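Local coordinates for RagA protein (Porphyromonas gingivalis, PDB 6SLN) that probably imports oligopeptides across the bacterial outer membrane as a TonB-dependent transporter, a 22-stranded barrel whose bore is filled by a plug domain, at residues A[274-279]-A[290-295]; A[401-404]-A[409-412]; A[784-789]-A[833-838]. One frame throughout, in Å; residues are numbered along the deposited sequence.

Contact 1: A[274-279]-A[290-295]; sequences DLYGNY and LFPVDF
Tyr276 reaches from the helical turn to the loop at 290-295 and rests its ring against Pro292 and Leu290. Its CB already points at that loop, and CG lies anti to the carbonyl carbon (chi1 -82°), which swings the ring toward 290-295. The outer ring atoms do the touching. At CE2 the nearest neighbour is Leu290 CD1, 3.9 Å away, which comes in at the ring edge close to its plane from a side chain running at about a right angle to the tyrosine. Pro292 instead covers a face: its CG stands 4.0 Å from the Tyr276 ring centroid and 28° off the normal, a CH-pi contact displaced toward CZ, which CG approaches to 3.6 Å. At the tip, Tyr276 OH passes beside Pro292 CB, 3.4 Å away. The two side chains run antiparallel where they overlap. Apart from the phenol oxygen, the meeting atoms are carbons, and the contact is mostly buried. Leu282 of helix 280-283 packs on both Tyr276 and Leu290, while Val293 lies on Ile268, Leu269 and Ala272, so the loop packs on helix 261-276 both there and at Tyr276 near its end.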
ATOM      1  N   ASP A 274      20.673  33.301 -20.700  1.00 58.96           N
ATOM      2  CA  ASP A 274      19.368  33.183 -21.336  1.00 62.01           C
ATOM      3  C   ASP A 274      18.500  32.143 -20.629  1.00 56.20           C
ATOM      4  O   ASP A 274      17.300  32.356 -20.433  1.00 57.53           O
ATOM      5  CB  ASP A 274      19.527  32.850 -22.814  1.00 67.55           C
ATOM      6  CG  ASP A 274      18.195  32.712 -23.518  1.00 83.45           C
ATOM      7  OD1 ASP A 274      17.792  31.565 -23.799  1.00 91.78           O
ATOM      8  OD2 ASP A 274      17.538  33.744 -23.774  1.00 89.29           O
ATOM      9  N   LEU A 275      19.091  31.025 -20.214  1.00 48.29           N
ATOM     10  CA  LEU A 275      18.313  30.019 -19.506  1.00 44.35           C
ATOM     11  C   LEU A 275      17.849  30.536 -18.153  1.00 50.02           C
ATOM     12  O   LEU A 275      16.652  30.484 -17.844  1.00 48.55           O
ATOM     13  CB  LEU A 275      19.116  28.736 -19.334  1.00 36.96           C
ATOM     14  CG  LEU A 275      18.268  27.661 -18.683  1.00 37.42           C
ATOM     15  CD1 LEU A 275      17.057  27.440 -19.565  1.00 35.98           C
ATOM     16  CD2 LEU A 275      19.061  26.367 -18.481  1.00 37.72           C
ATOM     17  N   TYR A 276      18.780  31.028 -17.325  1.00 37.14           N
ATOM     18  CA  TYR A 276      18.381  31.533 -16.018  1.00 45.34           C
ATOM     19  C   TYR A 276      17.346  32.642 -16.154  1.00 44.95           C
ATOM     20  O   TYR A 276      16.478  32.793 -15.282  1.00 45.52           O
ATOM     21  CB  TYR A 276      19.582  32.042 -15.220  1.00 37.15           C
ATOM     22  CG  TYR A 276      20.349  30.957 -14.514  1.00 36.67           C
ATOM     23  CD1 TYR A 276      20.587  29.745 -15.140  1.00 38.17           C
ATOM     24  CD2 TYR A 276      20.846  31.144 -13.228  1.00 38.16           C
ATOM     25  CE1 TYR A 276      21.326  28.738 -14.521  1.00 37.52           C
ATOM     26  CE2 TYR A 276      21.561  30.136 -12.583  1.00 39.13           C
ATOM     27  CZ  TYR A 276      21.803  28.935 -13.248  1.00 40.84           C
ATOM     28  OH  TYR A 276      22.525  27.922 -12.662  1.00 43.62           O
ATOM     29  N   GLY A 277      17.402  33.399 -17.253  1.00 41.85           N
ATOM     30  CA  GLY A 277      16.441  34.460 -17.514  1.00 41.12           C
ATOM     31  C   GLY A 277      15.017  33.979 -17.665  1.00 51.18           C
ATOM     32  O   GLY A 277      14.099  34.805 -17.720  1.00 60.46           O
ATOM     33  N   ASN A 278      14.811  32.672 -17.730  1.00 49.99           N
ATOM     34  CA  ASN A 278      13.491  32.091 -17.877  1.00 54.45           C
ATOM     35  C   ASN A 278      12.926  31.618 -16.546  1.00 51.45           C
ATOM     36  O   ASN A 278      11.979  30.831 -16.533  1.00 51.40           O
ATOM     37  CB  ASN A 278      13.537  30.926 -18.874  1.00 58.02           C
ATOM     38  CG  ASN A 278      13.740  31.385 -20.303  1.00 61.29           C
ATOM     39  OD1 ASN A 278      13.120  32.350 -20.759  1.00 67.31           O
ATOM     40  ND2 ASN A 278      14.622  30.700 -21.019  1.00 60.18           N
ATOM     41  N   TYR A 279      13.505  32.048 -15.427  1.00 41.91           N
ATOM     42  CA  TYR A 279      13.019  31.644 -14.116  1.00 36.68           C
ATOM     43  C   TYR A 279      13.008  32.858 -13.215  1.00 47.79           C
ATOM     44  O   TYR A 279      14.039  33.515 -13.037  1.00 58.58           O
ATOM     45  CB  TYR A 279      13.865  30.516 -13.520  1.00 36.32           C
ATOM     46  CG  TYR A 279      13.878  29.289 -14.419  1.00 41.18           C
ATOM     47  CD1 TYR A 279      14.762  29.212 -15.493  1.00 43.99           C
ATOM     48  CD2 TYR A 279      13.002  28.223 -14.214  1.00 42.44           C
ATOM     49  CE1 TYR A 279      14.779  28.139 -16.326  1.00 53.09           C
ATOM     50  CE2 TYR A 279      13.018  27.107 -15.066  1.00 43.72           C
ATOM     51  CZ  TYR A 279      13.915  27.084 -16.118  1.00 49.37           C
ATOM     52  OH  TYR A 279      13.992  26.030 -16.992  1.00 50.98           O
ATOM     53  N   LEU A 290      24.446  34.658  -8.692  1.00 51.78           N
ATOM     54  CA  LEU A 290      24.670  33.364  -9.334  1.00 44.28           C
ATOM     55  C   LEU A 290      25.535  33.544 -10.567  1.00 46.01           C
ATOM     56  O   LEU A 290      25.106  34.181 -11.541  1.00 47.57           O
ATOM     57  CB  LEU A 290      23.352  32.713  -9.738  1.00 37.37           C
ATOM     58  CG  LEU A 290      22.599  32.202  -8.519  1.00 36.66           C
ATOM     59  CD1 LEU A 290      21.350  31.497  -8.954  1.00 38.43           C
ATOM     60  CD2 LEU A 290      23.479  31.300  -7.649  1.00 36.45           C
ATOM     61  N   PHE A 291      26.741  32.969 -10.541  1.00 38.96           N
ATOM     62  CA  PHE A 291      27.585  32.912 -11.731  1.00 42.91           C
ATOM     63  C   PHE A 291      27.834  31.441 -12.054  1.00 46.34           C
ATOM     64  O   PHE A 291      28.890  30.887 -11.722  1.00 50.87           O
ATOM     65  CB  PHE A 291      28.874  33.718 -11.528  1.00 40.44           C
ATOM     66  CG  PHE A 291      28.634  35.188 -11.421  1.00 41.03           C
ATOM     67  CD1 PHE A 291      28.627  35.991 -12.555  1.00 42.88           C
ATOM     68  CD2 PHE A 291      28.342  35.765 -10.200  1.00 40.94           C
ATOM     69  CE1 PHE A 291      28.371  37.363 -12.469  1.00 42.26           C
ATOM     70  CE2 PHE A 291      28.086  37.117 -10.103  1.00 41.51           C
ATOM     71  CZ  PHE A 291      28.111  37.922 -11.242  1.00 45.85           C
ATOM     72  N   PRO A 292      26.869  30.766 -12.686  1.00 47.03           N
ATOM     73  CA  PRO A 292      27.038  29.328 -12.956  1.00 41.78           C
ATOM     74  C   PRO A 292      28.110  29.025 -13.992  1.00 48.82           C
ATOM     75  O   PRO A 292      28.653  27.908 -14.011  1.00 46.70           O
ATOM     76  CB  PRO A 292      25.653  28.909 -13.457  1.00 37.38           C
ATOM     77  CG  PRO A 292      25.121  30.121 -14.089  1.00 37.84           C
ATOM     78  CD  PRO A 292      25.617  31.284 -13.259  1.00 45.21           C
ATOM     79  N   VAL A 293      28.423  29.974 -14.863  1.00 57.01           N
ATOM     80  CA  VAL A 293      29.512  29.838 -15.819  1.00 55.87           C
ATOM     81  C   VAL A 293      30.582  30.841 -15.424  1.00 53.23           C
ATOM     82  O   VAL A 293      30.330  32.049 -15.401  1.00 58.28           O
ATOM     83  CB  VAL A 293      29.039  30.068 -17.260  1.00 46.72           C
ATOM     84  CG1 VAL A 293      30.240  30.109 -18.205  1.00 49.26           C
ATOM     85  CG2 VAL A 293      28.069  28.995 -17.653  1.00 39.64           C
ATOM     86  N   ASP A 294      31.774  30.335 -15.116  1.00 51.67           N
ATOM     87  CA  ASP A 294      32.891  31.143 -14.628  1.00 41.94           C
ATOM     88  C   ASP A 294      34.187  30.556 -15.194  1.00 42.52           C
ATOM     89  O   ASP A 294      34.670  29.515 -14.742  1.00 47.27           O
ATOM     90  CB  ASP A 294      32.907  31.183 -13.101  1.00 41.59           C
ATOM     91  CG  ASP A 294      34.064  31.985 -12.552  1.00 45.48           C
ATOM     92  OD1 ASP A 294      34.802  32.616 -13.339  1.00 50.28           O
ATOM     93  OD2 ASP A 294      34.242  31.974 -11.323  1.00 47.47           O
ATOM     94  N   PHE A 295      34.762  31.245 -16.167  1.00 54.95           N
ATOM     95  CA  PHE A 295      36.038  30.839 -16.740  1.00 44.10           C
ATOM     96  C   PHE A 295      37.247  31.370 -15.977  1.00 44.81           C
ATOM     97  O   PHE A 295      38.376  30.968 -16.284  1.00 47.44           O
ATOM     98  CB  PHE A 295      36.083  31.286 -18.195  1.00 44.78           C
ATOM     99  CG  PHE A 295      35.038  30.625 -19.033  1.00 47.32           C
ATOM    100  CD1 PHE A 295      35.043  29.241 -19.194  1.00 49.42           C
ATOM    101  CD2 PHE A 295      34.050  31.361 -19.641  1.00 44.22           C
ATOM    102  CE1 PHE A 295      34.075  28.613 -19.941  1.00 48.02           C
ATOM    103  CE2 PHE A 295      33.080  30.746 -20.394  1.00 49.49           C
ATOM    104  CZ  PHE A 295      33.088  29.365 -20.546  1.00 52.05           C
TER

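Contact 2: A[401-404]-A[409-412]; sequences YNPF and DLAD
Leu410 sets one methyl, CD1, over a face of the Phe404 ring. CD1 is 3.6 Å from the Phe404 ring centroid and 26° off the ring normal, which defines a CH-pi contact; the methyl is shifted from the middle toward the CD2-CE2 rim. The two side chains cross obliquely. Although CB of Leu410 points away from the 401-404 segment, its branch returns far enough for CD1 to meet Pro403 CG as well, at 4.0 Å, so a single methyl serves both the aromatic face and the proline ring. On the Phe404 side, chi1 (-52°) sets CG beside the backbone N and chi2 (85°) turns the ring so that a face meets the methyl.

Behind the side chains the backbones form a single bridge, with Phe404 CA and Leu410 CA 4.2 Å apart. Ala411 N donates to Pro403 O at 2.7 Å, lying in the carbonyl plane. Asp409 O lies 3.4 Å from Phe404 CA in a CA-H...O contact. Within 401-404, Asn402 OD1 accepts from Phe404 N at 3.2 Å, an Asx turn spanning Pro403, just before the bridged residue; the donor stands well above the plane of the amide carbonyl.

The topology is that of a chain reversal closed by one isolated bridge, with no regular strand on either limb, inside the long loop joining barrel strands 363-377 and 435-450, consistent with the extracellular side. Ala304 of helix 301-305 touches Pro403, Phe404 and Leu410 alike, and Trp301 of that helix also packs on Pro403. Leu410 reaches Pro427 of helix 426-432, and Ala411 O is bound by Thr425 OG1, which ties the reversal to the residue just before that helix.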
ATOM      1  N   TYR A 401      32.156  25.267 -14.929  1.00 39.31           N
ATOM      2  CA  TYR A 401      30.766  25.172 -14.515  1.00 38.48           C
ATOM      3  C   TYR A 401      30.737  25.232 -12.999  1.00 38.12           C
ATOM      4  O   TYR A 401      31.453  24.483 -12.330  1.00 45.30           O
ATOM      5  CB  TYR A 401      30.119  23.880 -15.015  1.00 37.85           C
ATOM      6  CG  TYR A 401      29.758  23.961 -16.455  1.00 38.11           C
ATOM      7  CD1 TYR A 401      29.327  25.155 -17.009  1.00 38.50           C
ATOM      8  CD2 TYR A 401      29.899  22.859 -17.282  1.00 38.07           C
ATOM      9  CE1 TYR A 401      29.006  25.240 -18.344  1.00 38.82           C
ATOM     10  CE2 TYR A 401      29.602  22.934 -18.623  1.00 38.39           C
ATOM     11  CZ  TYR A 401      29.152  24.122 -19.154  1.00 38.78           C
ATOM     12  OH  TYR A 401      28.832  24.179 -20.495  1.00 39.15           O
ATOM     13  N   ASN A 402      29.910  26.121 -12.466  1.00 41.78           N
ATOM     14  CA  ASN A 402      29.973  26.504 -11.057  1.00 42.88           C
ATOM     15  C   ASN A 402      28.618  26.284 -10.415  1.00 40.93           C
ATOM     16  O   ASN A 402      27.650  26.990 -10.766  1.00 36.87           O
ATOM     17  CB  ASN A 402      30.396  27.964 -10.922  1.00 45.45           C
ATOM     18  CG  ASN A 402      30.588  28.391  -9.484  1.00 47.82           C
ATOM     19  OD1 ASN A 402      30.802  27.580  -8.585  1.00 60.88           O
ATOM     20  ND2 ASN A 402      30.512  29.667  -9.265  1.00 39.00           N
ATOM     21  N   PRO A 403      28.496  25.339  -9.484  1.00 39.36           N
ATOM     22  CA  PRO A 403      27.224  25.150  -8.778  1.00 45.41           C
ATOM     23  C   PRO A 403      27.101  25.961  -7.499  1.00 45.22           C
ATOM     24  O   PRO A 403      26.159  25.733  -6.740  1.00 43.42           O
ATOM     25  CB  PRO A 403      27.251  23.643  -8.462  1.00 35.14           C
ATOM     26  CG  PRO A 403      28.727  23.378  -8.186  1.00 35.69           C
ATOM     27  CD  PRO A 403      29.519  24.383  -9.030  1.00 36.51           C
ATOM     28  N   PHE A 404      28.025  26.879  -7.231  1.00 52.06           N
ATOM     29  CA  PHE A 404      27.969  27.677  -6.016  1.00 53.47           C
ATOM     30  C   PHE A 404      27.526  29.094  -6.342  1.00 56.92           C
ATOM     31  O   PHE A 404      27.717  29.577  -7.459  1.00 63.03           O
ATOM     32  CB  PHE A 404      29.319  27.726  -5.300  1.00 51.13           C
ATOM     33  CG  PHE A 404      29.948  26.367  -5.046  1.00 46.03           C
ATOM     34  CD1 PHE A 404      30.711  25.749  -6.019  1.00 37.22           C
ATOM     35  CD2 PHE A 404      29.820  25.739  -3.811  1.00 36.65           C
ATOM     36  CE1 PHE A 404      31.306  24.515  -5.775  1.00 41.70           C
ATOM     37  CE2 PHE A 404      30.421  24.503  -3.566  1.00 36.52           C
ATOM     38  CZ  PHE A 404      31.163  23.896  -4.542  1.00 36.73           C
ATOM     39  N   ASP A 409      28.380  29.180  -1.037  1.00 54.94           N
ATOM     40  CA  ASP A 409      27.378  28.184  -0.694  1.00 47.31           C
ATOM     41  C   ASP A 409      26.770  27.591  -1.955  1.00 49.02           C
ATOM     42  O   ASP A 409      26.584  28.278  -2.963  1.00 57.39           O
ATOM     43  CB  ASP A 409      26.279  28.799   0.165  1.00 45.72           C
ATOM     44  CG  ASP A 409      26.808  29.365   1.449  1.00 52.88           C
ATOM     45  OD1 ASP A 409      27.445  28.607   2.208  1.00 57.15           O
ATOM     46  OD2 ASP A 409      26.605  30.571   1.688  1.00 58.63           O
ATOM     47  N   LEU A 410      26.454  26.302  -1.887  1.00 43.12           N
ATOM     48  CA  LEU A 410      25.911  25.608  -3.044  1.00 41.00           C
ATOM     49  C   LEU A 410      24.600  26.263  -3.478  1.00 40.99           C
ATOM     50  O   LEU A 410      23.718  26.518  -2.656  1.00 35.46           O
ATOM     51  CB  LEU A 410      25.722  24.134  -2.690  1.00 34.20           C
ATOM     52  CG  LEU A 410      26.159  23.028  -3.649  1.00 34.06           C
ATOM     53  CD1 LEU A 410      27.425  23.366  -4.373  1.00 41.18           C
ATOM     54  CD2 LEU A 410      26.345  21.760  -2.845  1.00 33.73           C
ATOM     55  N   ALA A 411      24.501  26.599  -4.763  1.00 39.23           N
ATOM     56  CA  ALA A 411      23.258  27.133  -5.306  1.00 37.96           C
ATOM     57  C   ALA A 411      22.193  26.031  -5.334  1.00 46.09           C
ATOM     58  O   ALA A 411      22.441  24.874  -4.988  1.00 33.26           O
ATOM     59  CB  ALA A 411      23.494  27.709  -6.703  1.00 34.85           C
ATOM     60  N   ASP A 412      20.979  26.381  -5.752  1.00 49.71           N
ATOM     61  CA  ASP A 412      19.985  25.328  -5.944  1.00 44.26           C
ATOM     62  C   ASP A 412      20.265  24.514  -7.183  1.00 45.21           C
ATOM     63  O   ASP A 412      19.761  23.398  -7.317  1.00 52.64           O
ATOM     64  CB  ASP A 412      18.583  25.913  -6.077  1.00 46.41           C
ATOM     65  CG  ASP A 412      18.034  26.378  -4.768  1.00 48.48           C
ATOM     66  OD1 ASP A 412      18.533  25.895  -3.733  1.00 51.00           O
ATOM     67  OD2 ASP A 412      17.112  27.221  -4.772  1.00 57.20           O
TER

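Contact 3: A[784-789]-A[833-838]; sequences IWEIGY and ETRIDK
Arg835 leaves its strand with CG anti to the backbone N (chi1 -153°), then bends at chi2 and again at chi3 (58°), and these turns lay its guanidinium flat on the Tyr789 ring, which is itself held with CG beside the backbone N. The planes are only 14° apart. Arg835 CZ sits 3.5 Å from the centroid of the Tyr789 ring, over the face, which meets the criteria for both a stack and a cation-pi interaction. NH2 is offset toward the phenol end and lies 3.2 Å from Tyr789 CZ, whereas NH1 lies over CE2.

Strands 783-786 and 833-836 both pair with strand 792-802 in a small antiparallel sheet. It belongs to the excursion between barrel strands 752-764 and 844-853, consistent with an extracellular loop of this TonB-dependent receptor. A type I turn from Glu786 to Tyr789 brings the tyrosine back over the arginine.

Glu786 supplies the counter-charge from the guanidinium edge. Its OE1 lies close to that plane, but the salt bridge to Arg835 NH2 is long at 3.7 Å, which implies only a weak electrostatic attraction, and OE1 comes nearer to Arg835 CD, at 3.4 Å. Nearer the backbone, Ile784 CG2 packs 3.5 Å from Arg835 CG, its side chain crossing the arginine stem at about a right angle.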
ATOM      1  N   ILE A 784      36.523 -13.992 -17.698  1.00 44.05           N
ATOM      2  CA  ILE A 784      36.275 -15.248 -18.395  1.00 39.90           C
ATOM      3  C   ILE A 784      36.286 -16.396 -17.399  1.00 50.12           C
ATOM      4  O   ILE A 784      37.050 -16.400 -16.422  1.00 46.81           O
ATOM      5  CB  ILE A 784      37.298 -15.504 -19.520  1.00 46.85           C
ATOM      6  CG1 ILE A 784      36.821 -16.627 -20.444  1.00 43.55           C
ATOM      7  CG2 ILE A 784      38.636 -15.884 -18.936  1.00 50.04           C
ATOM      8  CD1 ILE A 784      37.741 -16.908 -21.592  1.00 43.21           C
ATOM      9  N   TRP A 785      35.389 -17.347 -17.636  1.00 47.40           N
ATOM     10  CA  TRP A 785      35.463 -18.680 -17.070  1.00 49.49           C
ATOM     11  C   TRP A 785      36.223 -19.574 -18.052  1.00 53.06           C
ATOM     12  O   TRP A 785      35.845 -19.666 -19.226  1.00 52.76           O
ATOM     13  CB  TRP A 785      34.055 -19.205 -16.822  1.00 55.48           C
ATOM     14  CG  TRP A 785      33.268 -18.427 -15.788  1.00 61.91           C
ATOM     15  CD1 TRP A 785      33.767 -17.686 -14.750  1.00 59.15           C
ATOM     16  CD2 TRP A 785      31.838 -18.345 -15.685  1.00 58.08           C
ATOM     17  NE1 TRP A 785      32.734 -17.147 -14.019  1.00 55.46           N
ATOM     18  CE2 TRP A 785      31.543 -17.542 -14.574  1.00 54.70           C
ATOM     19  CE3 TRP A 785      30.782 -18.875 -16.428  1.00 62.90           C
ATOM     20  CZ2 TRP A 785      30.234 -17.260 -14.187  1.00 52.29           C
ATOM     21  CZ3 TRP A 785      29.480 -18.579 -16.042  1.00 56.80           C
ATOM     22  CH2 TRP A 785      29.221 -17.788 -14.937  1.00 35.80           C
ATOM     23  N   GLU A 786      37.309 -20.203 -17.594  1.00 48.17           N
ATOM     24  CA  GLU A 786      38.078 -21.114 -18.438  1.00 44.97           C
ATOM     25  C   GLU A 786      38.568 -22.302 -17.618  1.00 48.61           C
ATOM     26  O   GLU A 786      39.200 -22.125 -16.573  1.00 43.21           O
ATOM     27  CB  GLU A 786      39.260 -20.399 -19.097  1.00 46.55           C
ATOM     28  CG  GLU A 786      40.003 -21.265 -20.092  1.00 54.01           C
ATOM     29  CD  GLU A 786      40.971 -20.471 -20.930  1.00 55.03           C
ATOM     30  OE1 GLU A 786      40.993 -19.242 -20.774  1.00 55.18           O
ATOM     31  OE2 GLU A 786      41.712 -21.067 -21.743  1.00 62.71           O
ATOM     32  N   ILE A 787      38.316 -23.513 -18.121  1.00 50.64           N
ATOM     33  CA  ILE A 787      38.376 -24.714 -17.285  1.00 57.38           C
ATOM     34  C   ILE A 787      39.741 -24.919 -16.633  1.00 61.46           C
ATOM     35  O   ILE A 787      39.836 -25.516 -15.560  1.00 79.37           O
ATOM     36  CB  ILE A 787      37.942 -25.944 -18.112  1.00 56.85           C
ATOM     37  CG1 ILE A 787      36.419 -26.085 -18.048  1.00 53.74           C
ATOM     38  CG2 ILE A 787      38.638 -27.238 -17.645  1.00 44.95           C
ATOM     39  CD1 ILE A 787      35.902 -27.333 -18.669  1.00 43.79           C
ATOM     40  N   GLY A 788      40.809 -24.443 -17.229  1.00 45.25           N
ATOM     41  CA  GLY A 788      42.003 -24.727 -16.462  1.00 52.25           C
ATOM     42  C   GLY A 788      42.391 -23.739 -15.373  1.00 59.85           C
ATOM     43  O   GLY A 788      43.494 -23.859 -14.821  1.00 55.52           O
ATOM     44  N   TYR A 789      41.552 -22.763 -15.037  1.00 58.74           N
ATOM     45  CA  TYR A 789      42.049 -21.548 -14.412  1.00 50.28           C
ATOM     46  C   TYR A 789      41.039 -20.967 -13.430  1.00 56.02           C
ATOM     47  O   TYR A 789      39.853 -21.302 -13.478  1.00 66.06           O
ATOM     48  CB  TYR A 789      42.370 -20.494 -15.482  1.00 45.53           C
ATOM     49  CG  TYR A 789      43.269 -20.978 -16.597  1.00 55.04           C
ATOM     50  CD1 TYR A 789      42.734 -21.464 -17.788  1.00 58.92           C
ATOM     51  CD2 TYR A 789      44.658 -20.941 -16.464  1.00 53.35           C
ATOM     52  CE1 TYR A 789      43.554 -21.900 -18.810  1.00 58.59           C
ATOM     53  CE2 TYR A 789      45.485 -21.368 -17.482  1.00 50.23           C
ATOM     54  CZ  TYR A 789      44.934 -21.847 -18.653  1.00 59.91           C
ATOM     55  OH  TYR A 789      45.756 -22.279 -19.674  1.00 66.64           O
ATOM     56  N   GLU A 833      41.600 -10.252 -27.757  1.00 57.52           N
ATOM     57  CA  GLU A 833      41.398 -10.446 -26.335  1.00 58.34           C
ATOM     58  C   GLU A 833      41.888 -11.827 -25.927  1.00 56.16           C
ATOM     59  O   GLU A 833      41.694 -12.809 -26.645  1.00 57.57           O
ATOM     60  CB  GLU A 833      39.924 -10.250 -25.988  1.00 62.06           C
ATOM     61  CG  GLU A 833      39.439  -8.844 -26.319  1.00 63.83           C
ATOM     62  CD  GLU A 833      37.988  -8.607 -25.965  1.00 66.31           C
ATOM     63  OE1 GLU A 833      37.430  -9.379 -25.159  1.00 70.06           O
ATOM     64  OE2 GLU A 833      37.409  -7.637 -26.500  1.00 68.87           O
ATOM     65  N   THR A 834      42.545 -11.882 -24.774  1.00 54.77           N
ATOM     66  CA  THR A 834      43.258 -13.054 -24.302  1.00 50.66           C
ATOM     67  C   THR A 834      42.946 -13.247 -22.825  1.00 56.73           C
ATOM     68  O   THR A 834      42.563 -12.306 -22.128  1.00 58.53           O
ATOM     69  CB  THR A 834      44.767 -12.892 -24.504  1.00 55.86           C
ATOM     70  OG1 THR A 834      45.463 -13.935 -23.820  1.00 64.80           O
ATOM     71  CG2 THR A 834      45.222 -11.572 -23.921  1.00 66.27           C
ATOM     72  N   ARG A 835      43.088 -14.478 -22.341  1.00 63.16           N
ATOM     73  CA  ARG A 835      43.003 -14.660 -20.902  1.00 60.67           C
ATOM     74  C   ARG A 835      44.232 -14.047 -20.250  1.00 61.56           C
ATOM     75  O   ARG A 835      45.357 -14.198 -20.733  1.00 56.37           O
ATOM     76  CB  ARG A 835      42.873 -16.134 -20.518  1.00 55.86           C
ATOM     77  CG  ARG A 835      42.140 -16.306 -19.179  1.00 46.77           C
ATOM     78  CD  ARG A 835      42.560 -17.518 -18.346  1.00 52.90           C
ATOM     79  NE  ARG A 835      43.984 -17.532 -18.016  1.00 63.17           N
ATOM     80  CZ  ARG A 835      44.898 -18.185 -18.732  1.00 69.97           C
ATOM     81  NH1 ARG A 835      46.181 -18.158 -18.376  1.00 73.16           N
ATOM     82  NH2 ARG A 835      44.525 -18.859 -19.815  1.00 67.98           N
ATOM     83  N   ILE A 836      44.006 -13.336 -19.155  1.00 60.85           N
ATOM     84  CA  ILE A 836      45.057 -12.629 -18.436  1.00 59.46           C
ATOM     85  C   ILE A 836      45.355 -13.377 -17.145  1.00 61.07           C
ATOM     86  O   ILE A 836      44.436 -13.816 -16.447  1.00 63.43           O
ATOM     87  CB  ILE A 836      44.635 -11.170 -18.167  1.00 57.88           C
ATOM     88  CG1 ILE A 836      44.249 -10.516 -19.494  1.00 53.59           C
ATOM     89  CG2 ILE A 836      45.703 -10.410 -17.413  1.00 63.73           C
ATOM     90  CD1 ILE A 836      45.434 -10.255 -20.410  1.00 45.73           C
ATOM     91  N   ASP A 837      46.641 -13.524 -16.827  1.00 61.95           N
ATOM     92  CA  ASP A 837      47.023 -14.217 -15.599  1.00 58.80           C
ATOM     93  C   ASP A 837      46.847 -13.308 -14.384  1.00 53.69           C
ATOM     94  O   ASP A 837      47.783 -13.107 -13.602  1.00 51.50           O
ATOM     95  CB  ASP A 837      48.465 -14.718 -15.693  1.00 61.00           C
ATOM     96  CG  ASP A 837      48.745 -15.875 -14.746  1.00 72.65           C
ATOM     97  OD1 ASP A 837      47.793 -16.606 -14.376  1.00 76.60           O
ATOM     98  OD2 ASP A 837      49.930 -16.047 -14.373  1.00 79.19           O
ATOM     99  N   LYS A 838      45.653 -12.750 -14.220  1.00 47.56           N
ATOM    100  CA  LYS A 838      45.307 -11.954 -13.054  1.00 47.17           C
ATOM    101  C   LYS A 838      43.910 -12.378 -12.647  1.00 48.68           C
ATOM    102  O   LYS A 838      43.016 -12.411 -13.499  1.00 52.78           O
ATOM    103  CB  LYS A 838      45.356 -10.458 -13.369  1.00 51.53           C
ATOM    104  CG  LYS A 838      46.730  -9.928 -13.785  1.00 52.24           C
ATOM    105  CD  LYS A 838      46.636  -8.518 -14.363  1.00 59.90           C
ATOM    106  CE  LYS A 838      47.960  -8.030 -14.947  1.00 58.24           C
ATOM    107  NZ  LYS A 838      47.765  -7.420 -16.311  1.00 55.16           N
TER

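Contacts 1 and 2 belong to one neighbourhood, with centres 11 Å apart, although they come from loops joining different pairs of barrel strands. They are joined directly: Pro292 O and Asn402 N are 2.7 Å apart, a probable hydrogen bond, and Leu290 CD2 packs on Ala411 CB at 3.7 Å. Contact 3 is remote, its nearest atoms about 37 Å from contact 1 and about 33 Å from contact 2. Contact 1 is largely buried and apolar; contact 2, partly buried, combines methyl-on-ring packing with a backbone bridge; contact 3, also partly buried, relies on a charged side chain of one strand, stacked on a tyrosine from the turn after another; both strands pair with 792-802.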